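Local coordinates for protein nitroreductase (PDB 3EK3) that binds flavin mononucleotide and, as a member of the nitroreductase family, probably acts as a flavin-dependent oxidoreductase that uses NAD or NADP, at residues 67-73 and 140-146; 99-104 and 153-158. One frame throughout, in Å; residues are numbered along the deposited sequence.

Contact 1: 67-73 and 140-146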
ATOM      1  N   ILE A  67       9.153 -22.412  -5.076  1.00  9.73           N
ATOM      2  CA  ILE A  67       7.978 -22.052  -4.267  1.00  7.68           C
ATOM      3  C   ILE A  67       7.076 -23.281  -4.092  1.00  8.21           C
ATOM      4  O   ILE A  67       6.649 -23.598  -2.972  1.00  7.16           O
ATOM      5  CB  ILE A  67       7.246 -20.886  -4.935  1.00  8.10           C
ATOM      6  CG1 ILE A  67       8.074 -19.614  -4.775  1.00  8.93           C
ATOM      7  CG2 ILE A  67       5.820 -20.670  -4.335  1.00 12.46           C
ATOM      8  CD1 ILE A  67       7.559 -18.483  -5.678  1.00  8.58           C
ATOM      9  N   LYS A  68       6.841 -24.022  -5.182  1.00 10.08           N
ATOM     10  CA  LYS A  68       6.138 -25.310  -5.087  1.00 10.76           C
ATOM     11  C   LYS A  68       6.841 -26.263  -4.134  1.00 10.00           C
ATOM     12  O   LYS A  68       6.200 -26.941  -3.313  1.00  9.37           O
ATOM     13  CB  LYS A  68       5.968 -25.934  -6.488  1.00 11.54           C
ATOM     14  CG  LYS A  68       4.943 -25.204  -7.345  1.00 11.48           C
ATOM     15  CD  LYS A  68       4.900 -25.680  -8.795  1.00 16.94           C
ATOM     16  CE  LYS A  68       5.094 -27.164  -8.960  1.00 17.38           C
ATOM     17  NZ  LYS A  68       5.127 -27.577 -10.415  1.00 11.00           N
ATOM     18  N   GLY A  69       8.176 -26.320  -4.215  1.00 10.24           N
ATOM     19  CA  GLY A  69       8.926 -27.181  -3.311  1.00  8.54           C
ATOM     20  C   GLY A  69       8.722 -26.862  -1.836  1.00  8.82           C
ATOM     21  O   GLY A  69       8.643 -27.806  -0.995  1.00  9.71           O
ATOM     22  N   ALA A  70       8.661 -25.565  -1.521  1.00 12.22           N
ATOM     23  CA  ALA A  70       8.373 -25.084  -0.162  1.00 11.86           C
ATOM     24  C   ALA A  70       6.957 -25.503   0.249  1.00 11.82           C
ATOM     25  O   ALA A  70       6.738 -26.090   1.309  1.00 14.29           O
ATOM     26  CB  ALA A  70       8.533 -23.549  -0.089  1.00 10.26           C
ATOM     27  N   PHE A  71       5.994 -25.217  -0.620  1.00 11.71           N
ATOM     28  CA  PHE A  71       4.603 -25.655  -0.397  1.00 12.57           C
ATOM     29  C   PHE A  71       4.454 -27.163  -0.213  1.00 14.94           C
ATOM     30  O   PHE A  71       3.631 -27.605   0.605  1.00 15.20           O
ATOM     31  CB  PHE A  71       3.700 -25.179  -1.542  1.00 13.46           C
ATOM     32  CG  PHE A  71       3.424 -23.726  -1.563  1.00 13.67           C
ATOM     33  CD1 PHE A  71       3.522 -22.929  -0.431  1.00 17.97           C
ATOM     34  CD2 PHE A  71       3.000 -23.123  -2.739  1.00 16.53           C
ATOM     35  CE1 PHE A  71       3.235 -21.568  -0.492  1.00 19.32           C
ATOM     36  CE2 PHE A  71       2.708 -21.785  -2.792  1.00 17.06           C
ATOM     37  CZ  PHE A  71       2.823 -21.001  -1.676  1.00 13.20           C
ATOM     38  N   ALA A  72       5.221 -27.967  -0.956  1.00 12.51           N
ATOM     39  CA  ALA A  72       5.158 -29.422  -0.810  1.00 16.10           C
ATOM     40  C   ALA A  72       5.501 -29.845   0.625  1.00 18.68           C
ATOM     41  O   ALA A  72       5.042 -30.879   1.097  1.00 20.96           O
ATOM     42  CB  ALA A  72       6.081 -30.134  -1.833  1.00 13.69           C
ATOM     43  N   LYS A  73       6.304 -29.035   1.312  1.00 23.62           N
ATOM     44  CA  LYS A  73       6.680 -29.287   2.708  1.00 25.96           C
ATOM     45  C   LYS A  73       5.585 -28.922   3.717  1.00 28.21           C
ATOM     46  O   LYS A  73       5.670 -29.298   4.884  1.00 31.11           O
ATOM     47  CB  LYS A  73       7.945 -28.498   3.068  1.00 26.52           C
ATOM     48  CG  LYS A  73       9.171 -28.869   2.267  1.00 26.92           C
ATOM     49  CD  LYS A  73      10.308 -27.912   2.517  1.00 25.59           C
ATOM     50  CE  LYS A  73      11.446 -28.158   1.546  1.00 26.05           C
ATOM     51  NZ  LYS A  73      12.500 -27.120   1.594  1.00 26.13           N
ATOM     52  N   THR A 140       7.168 -18.110   1.968  1.00 11.91           N
ATOM     53  CA  THR A 140       8.148 -19.054   1.425  1.00 11.62           C
ATOM     54  C   THR A 140       9.566 -18.489   1.234  1.00 11.79           C
ATOM     55  O   THR A 140      10.496 -19.262   0.973  1.00 11.87           O
ATOM     56  CB  THR A 140       7.688 -19.669   0.060  1.00 10.95           C
ATOM     57  OG1 THR A 140       7.578 -18.637  -0.946  1.00 12.58           O
ATOM     58  CG2 THR A 140       6.404 -20.482   0.212  1.00  9.42           C
ATOM     59  N   CYS A 141       9.734 -17.166   1.324  1.00 11.70           N
ATOM     60  CA  CYS A 141      11.030 -16.547   1.039  1.00 12.39           C
ATOM     61  C   CYS A 141      12.202 -17.007   1.922  1.00 11.38           C
ATOM     62  O   CYS A 141      13.346 -16.860   1.519  1.00 13.98           O
ATOM     63  CB  CYS A 141      10.931 -15.013   1.021  1.00 15.27           C
ATOM     64  SG  CYS A 141      10.502 -14.241   2.616  1.00 12.76           S
ATOM     65  N   ASP A 142      11.920 -17.559   3.097  1.00 12.52           N
ATOM     66  CA  ASP A 142      12.966 -18.087   3.952  1.00 12.52           C
ATOM     67  C   ASP A 142      13.135 -19.590   3.832  1.00 12.43           C
ATOM     68  O   ASP A 142      13.992 -20.173   4.508  1.00 11.72           O
ATOM     69  CB  ASP A 142      12.728 -17.678   5.406  1.00 15.22           C
ATOM     70  CG  ASP A 142      13.024 -16.190   5.651  1.00 17.14           C
ATOM     71  OD1 ASP A 142      13.792 -15.585   4.865  1.00 14.28           O
ATOM     72  OD2 ASP A 142      12.496 -15.630   6.626  1.00 20.53           O
ATOM     73  N   ASP A 143      12.373 -20.248   2.963  1.00 12.77           N
ATOM     74  CA  ASP A 143      12.688 -21.642   2.648  1.00 11.70           C
ATOM     75  C   ASP A 143      14.088 -21.646   2.024  1.00 11.54           C
ATOM     76  O   ASP A 143      14.409 -20.811   1.190  1.00 13.47           O
ATOM     77  CB  ASP A 143      11.647 -22.245   1.691  1.00 13.54           C
ATOM     78  CG  ASP A 143      12.065 -23.591   1.138  1.00  9.20           C
ATOM     79  OD1 ASP A 143      12.784 -23.639   0.128  1.00 14.57           O
ATOM     80  OD2 ASP A 143      11.660 -24.619   1.723  1.00 17.14           O
ATOM     81  N   PRO A 144      14.950 -22.554   2.464  1.00 12.01           N
ATOM     82  CA  PRO A 144      16.341 -22.538   2.002  1.00 13.72           C
ATOM     83  C   PRO A 144      16.516 -22.515   0.486  1.00 14.59           C
ATOM     84  O   PRO A 144      17.319 -21.727  -0.026  1.00 13.33           O
ATOM     85  CB  PRO A 144      16.912 -23.822   2.588  1.00 15.91           C
ATOM     86  CG  PRO A 144      16.064 -24.061   3.827  1.00 16.44           C
ATOM     87  CD  PRO A 144      14.701 -23.602   3.475  1.00 15.75           C
ATOM     88  N   GLU A 145      15.776 -23.356  -0.246  1.00 14.65           N
ATOM     89  CA  GLU A 145      15.921 -23.356  -1.695  1.00 13.12           C
ATOM     90  C   GLU A 145      15.325 -22.118  -2.356  1.00 13.55           C
ATOM     91  O   GLU A 145      15.925 -21.575  -3.289  1.00 11.39           O
ATOM     92  CB  GLU A 145      15.376 -24.639  -2.325  1.00 15.19           C
ATOM     93  CG  GLU A 145      16.178 -25.905  -1.943  1.00 17.24           C
ATOM     94  CD  GLU A 145      15.827 -26.432  -0.546  1.00 32.92           C
ATOM     95  OE1 GLU A 145      14.640 -26.358  -0.137  1.00 38.00           O
ATOM     96  OE2 GLU A 145      16.748 -26.919   0.155  1.00 40.01           O
ATOM     97  N   VAL A 146      14.182 -21.639  -1.861  1.00 12.11           N
ATOM     98  CA  VAL A 146      13.612 -20.401  -2.386  1.00  9.42           C
ATOM     99  C   VAL A 146      14.601 -19.270  -2.106  1.00 11.15           C
ATOM    100  O   VAL A 146      14.955 -18.493  -2.992  1.00 12.50           O
ATOM    101  CB  VAL A 146      12.222 -20.109  -1.758  1.00 11.03           C
ATOM    102  CG1 VAL A 146      11.710 -18.735  -2.180  1.00  8.19           C
ATOM    103  CG2 VAL A 146      11.191 -21.261  -2.104  1.00  9.36           C
TER
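Lys73 NZ is held by two carboxylates: it donates to Asp143 OD2 at 2.6 Å and to Glu145 OE1 at 2.9 Å, and both pairs are salt bridges. The lysine chain is extended beyond CG, which carries the ammonium group from the C-terminal end of helix 57-72 across to the start of helix 144-153. It meets the syn lone pair of Asp143 OD2, whereas Glu145, its chain bent at chi2 (79°), offers OE1 nearly end-on along the C-O bond. Asp143 also serves as N-cap. Its other oxygen, OD1, accepts from Val146 N through the anti lone pair at 3.1 Å with an N-H...O angle of 165°, and more weakly from Glu145 N.

Beside the charges the packing is mostly of methyl groups. Ala70 CB lies 3.7 Å from both the carboxylate carbon CG of Asp143 and the methyl CG2 of Thr140, and Val146 CG2, from the first turn of helix 144-153, packs on the same alanine methyl. Thr140 CG2 approaches the Phe71 ring obliquely, 3.4 Å from CE1, while its OG1 is hydrogen-bonded to Gln136 O. Phe71 in turn touches Gln136, an FMN-binding residue.

With one carboxylate shared between a helix start and a lysine, the capping bonds to OD1 probably steady the group while OD2 meets Lys73; the paired acids probably stabilise the charged lysine, joining the two helix ends electrostatically.

Contact 2: 99-104 and 153-158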
ATOM      1  N   ILE A  99       9.633  -8.563  -7.805  1.00  9.83           N
ATOM      2  CA  ILE A  99       9.694  -8.980  -6.414  1.00  9.99           C
ATOM      3  C   ILE A  99       9.978  -7.757  -5.544  1.00 10.67           C
ATOM      4  O   ILE A  99      11.012  -7.128  -5.698  1.00 12.50           O
ATOM      5  CB  ILE A  99      10.829 -10.021  -6.207  1.00  8.90           C
ATOM      6  CG1 ILE A  99      10.588 -11.240  -7.116  1.00  9.41           C
ATOM      7  CG2 ILE A  99      10.921 -10.451  -4.729  1.00 14.37           C
ATOM      8  CD1 ILE A  99      11.750 -12.216  -7.219  1.00  8.61           C
ATOM      9  N   VAL A 100       9.072  -7.455  -4.613  1.00 10.02           N
ATOM     10  CA  VAL A 100       9.189  -6.220  -3.819  1.00  9.14           C
ATOM     11  C   VAL A 100       9.555  -6.664  -2.398  1.00 10.03           C
ATOM     12  O   VAL A 100       8.788  -7.347  -1.729  1.00 12.17           O
ATOM     13  CB  VAL A 100       7.924  -5.331  -3.888  1.00  9.56           C
ATOM     14  CG1 VAL A 100       8.129  -4.022  -3.055  1.00  5.93           C
ATOM     15  CG2 VAL A 100       7.579  -4.921  -5.372  1.00 10.74           C
ATOM     16  N   SER A 101      10.755  -6.275  -1.954  1.00  9.76           N
ATOM     17  CA  SER A 101      11.301  -6.768  -0.678  1.00 10.65           C
ATOM     18  C   SER A 101      11.659  -5.587   0.216  1.00 10.43           C
ATOM     19  O   SER A 101      11.789  -4.491  -0.254  1.00 11.62           O
ATOM     20  CB  SER A 101      12.531  -7.639  -0.909  1.00 11.07           C
ATOM     21  OG  SER A 101      13.619  -6.940  -1.505  1.00 10.27           O
ATOM     22  N   ASN A 102      11.849  -5.845   1.504  1.00 10.23           N
ATOM     23  CA  ASN A 102      12.254  -4.790   2.427  1.00 10.94           C
ATOM     24  C   ASN A 102      12.917  -5.451   3.587  1.00  9.27           C
ATOM     25  O   ASN A 102      12.677  -6.621   3.837  1.00 11.64           O
ATOM     26  CB  ASN A 102      11.022  -3.980   2.874  1.00 12.57           C
ATOM     27  CG  ASN A 102      11.360  -2.541   3.353  1.00 14.61           C
ATOM     28  OD1 ASN A 102      12.514  -2.127   3.406  1.00 10.13           O
ATOM     29  ND2 ASN A 102      10.322  -1.796   3.735  1.00 14.95           N
ATOM     30  N   GLU A 103      13.738  -4.693   4.309  1.00 10.38           N
ATOM     31  CA  GLU A 103      14.235  -5.163   5.584  1.00 11.84           C
ATOM     32  C   GLU A 103      13.079  -5.129   6.573  1.00 12.51           C
ATOM     33  O   GLU A 103      12.220  -4.260   6.543  1.00 12.41           O
ATOM     34  CB  GLU A 103      15.427  -4.328   6.044  1.00 13.62           C
ATOM     35  CG  GLU A 103      15.138  -2.895   6.320  1.00 17.01           C
ATOM     36  CD  GLU A 103      16.401  -2.105   6.757  1.00 19.43           C
ATOM     37  OE1 GLU A 103      17.480  -2.257   6.116  1.00 18.85           O
ATOM     38  OE2 GLU A 103      16.270  -1.339   7.741  1.00 21.90           O
ATOM     39  N   PRO A 104      13.027  -6.122   7.447  1.00 13.34           N
ATOM     40  CA  PRO A 104      11.930  -6.237   8.378  1.00 14.89           C
ATOM     41  C   PRO A 104      12.099  -5.450   9.704  1.00 16.31           C
ATOM     42  O   PRO A 104      11.280  -5.597  10.606  1.00 17.67           O
ATOM     43  CB  PRO A 104      11.887  -7.732   8.610  1.00 14.88           C
ATOM     44  CG  PRO A 104      13.328  -8.135   8.554  1.00 15.06           C
ATOM     45  CD  PRO A 104      13.914  -7.296   7.486  1.00 15.13           C
ATOM     46  N   LEU A 153      19.009 -14.033  -7.704  1.00 10.49           N
ATOM     47  CA  LEU A 153      18.325 -13.006  -8.510  1.00 10.86           C
ATOM     48  C   LEU A 153      18.697 -11.589  -8.083  1.00 12.98           C
ATOM     49  O   LEU A 153      18.439 -10.637  -8.798  1.00 14.95           O
ATOM     50  CB  LEU A 153      16.808 -13.180  -8.408  1.00 11.85           C
ATOM     51  CG  LEU A 153      16.255 -14.421  -9.093  1.00 10.24           C
ATOM     52  CD1 LEU A 153      14.810 -14.577  -8.611  1.00 15.16           C
ATOM     53  CD2 LEU A 153      16.355 -14.297 -10.642  1.00 10.45           C
ATOM     54  N   GLY A 154      19.248 -11.436  -6.893  1.00 12.29           N
ATOM     55  CA  GLY A 154      19.623 -10.101  -6.408  1.00 14.76           C
ATOM     56  C   GLY A 154      18.744  -9.525  -5.320  1.00 15.84           C
ATOM     57  O   GLY A 154      18.905  -8.369  -4.947  1.00 19.72           O
ATOM     58  N   VAL A 155      17.822 -10.321  -4.788  1.00 14.60           N
ATOM     59  CA  VAL A 155      17.066  -9.898  -3.599  1.00 14.14           C
ATOM     60  C   VAL A 155      18.028  -9.884  -2.386  1.00 12.51           C
ATOM     61  O   VAL A 155      18.743 -10.863  -2.127  1.00 13.46           O
ATOM     62  CB  VAL A 155      15.891 -10.847  -3.285  1.00 12.63           C
ATOM     63  CG1 VAL A 155      15.149 -10.369  -2.024  1.00 11.71           C
ATOM     64  CG2 VAL A 155      14.913 -10.962  -4.471  1.00 12.97           C
ATOM     65  N   PRO A 156      18.115  -8.738  -1.665  1.00 13.03           N
ATOM     66  CA  PRO A 156      19.005  -8.713  -0.522  1.00 10.93           C
ATOM     67  C   PRO A 156      18.714  -9.783   0.509  1.00 13.38           C
ATOM     68  O   PRO A 156      17.563 -10.041   0.832  1.00 15.49           O
ATOM     69  CB  PRO A 156      18.780  -7.313   0.075  1.00 13.46           C
ATOM     70  CG  PRO A 156      18.353  -6.498  -1.038  1.00 11.77           C
ATOM     71  CD  PRO A 156      17.503  -7.426  -1.903  1.00 14.65           C
ATOM     72  N   GLU A 157      19.767 -10.384   1.019  1.00 12.85           N
ATOM     73  CA  GLU A 157      19.627 -11.490   1.952  1.00 14.61           C
ATOM     74  C   GLU A 157      18.964 -11.120   3.256  1.00 13.93           C
ATOM     75  O   GLU A 157      18.431 -11.998   3.921  1.00 16.95           O
ATOM     76  CB  GLU A 157      20.981 -12.122   2.235  1.00 15.85           C
ATOM     77  CG  GLU A 157      21.525 -12.773   0.985  1.00 16.79           C
ATOM     78  CD  GLU A 157      22.854 -13.456   1.182  1.00 21.20           C
ATOM     79  OE1 GLU A 157      22.894 -14.510   1.851  1.00 28.68           O
ATOM     80  OE2 GLU A 157      23.851 -12.934   0.649  1.00 30.07           O
ATOM     81  N   ASN A 158      19.028  -9.844   3.631  1.00 13.91           N
ATOM     82  CA  ASN A 158      18.409  -9.349   4.857  1.00 14.64           C
ATOM     83  C   ASN A 158      16.985  -8.839   4.652  1.00 16.13           C
ATOM     84  O   ASN A 158      16.402  -8.264   5.564  1.00 17.90           O
ATOM     85  CB  ASN A 158      19.274  -8.222   5.465  1.00 15.68           C
ATOM     86  CG  ASN A 158      19.242  -6.963   4.641  1.00 21.50           C
ATOM     87  OD1 ASN A 158      19.404  -7.006   3.433  1.00 21.99           O
ATOM     88  ND2 ASN A 158      18.997  -5.835   5.288  1.00 32.14           N
TER
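Ile99 and Val155 meet through their CG2 methyls, 4.0 Å apart, and the two side chains cross at about a right angle. Each conformation explains its reach. Ile99 has CG1 beside the backbone N and an extended chi2, which sends CD1 on to Leu153 CD1 at 4.1 Å while CG2 is left for the valine. Val155 places CG1 anti to its N, and its two methyls divide the strand between them: CG2 takes Ile99 and CG1 takes Ser101, lying 3.8 Å from Ser101 OG.

That hydroxyl sits between the backbone N and the carbonyl carbon, where it also passes 3.9 Å from Pro156 CD; its polar partner is His159 ND1, so the approach to Val155 and Pro156 is van der Waals packing around a hydrogen-bonded group. Farther along, the backbone carbonyl of Asn158 lies against the Pro104 ring, its O 3.3 Å from Pro104 CD. The Asn158 side chain has CG between the backbone N and the carbonyl carbon (chi1 70°), and its end comes nearer the strand segment, with ND2 3.9 Å from Glu103 CB. The Glu103 carboxylate and the Asn158 amide stand 76° apart, with ND2 and OE1 4.0 Å from one another, a separation that indicates proximity rather than a bond.

Gly154, with positive phi, closes helix 144-153 in a Schellman motif; from CA of Leu153 to CA of Asn158 the segment runs 9° from the end-to-end direction of 99-104. Strand 96-102 is hydrogen-bonded to strands 50-54 and 160-168, and Val100, facing away, packs on helix 109-126. The loop therefore covers part of the opposite sheet face, beside helix 144-153, an arrangement belonging to the alpha+beta fold of the FMN-dependent nitroreductases.

Overall arrangement
From the N terminus, the chain passes through helix 57-72, which supplies 67-73, and then strand 96-102, which supplies 99-104. After helix 109-126 and strand 130-134 it reaches 140-146, where contact 1 closes a loop with 66 intervening residues. Helix 144-153 then leads to 153-158, and contact 2 closes a second loop, with 48 between. Since the segments alternate, the loops cross rather than nest. The contacts do not touch: their centres are 16 Å apart and their nearest atoms about 6 Å. Helix 144-153 links them, its start tied to helix 57-72 and the loop following its end tied to the central sheet.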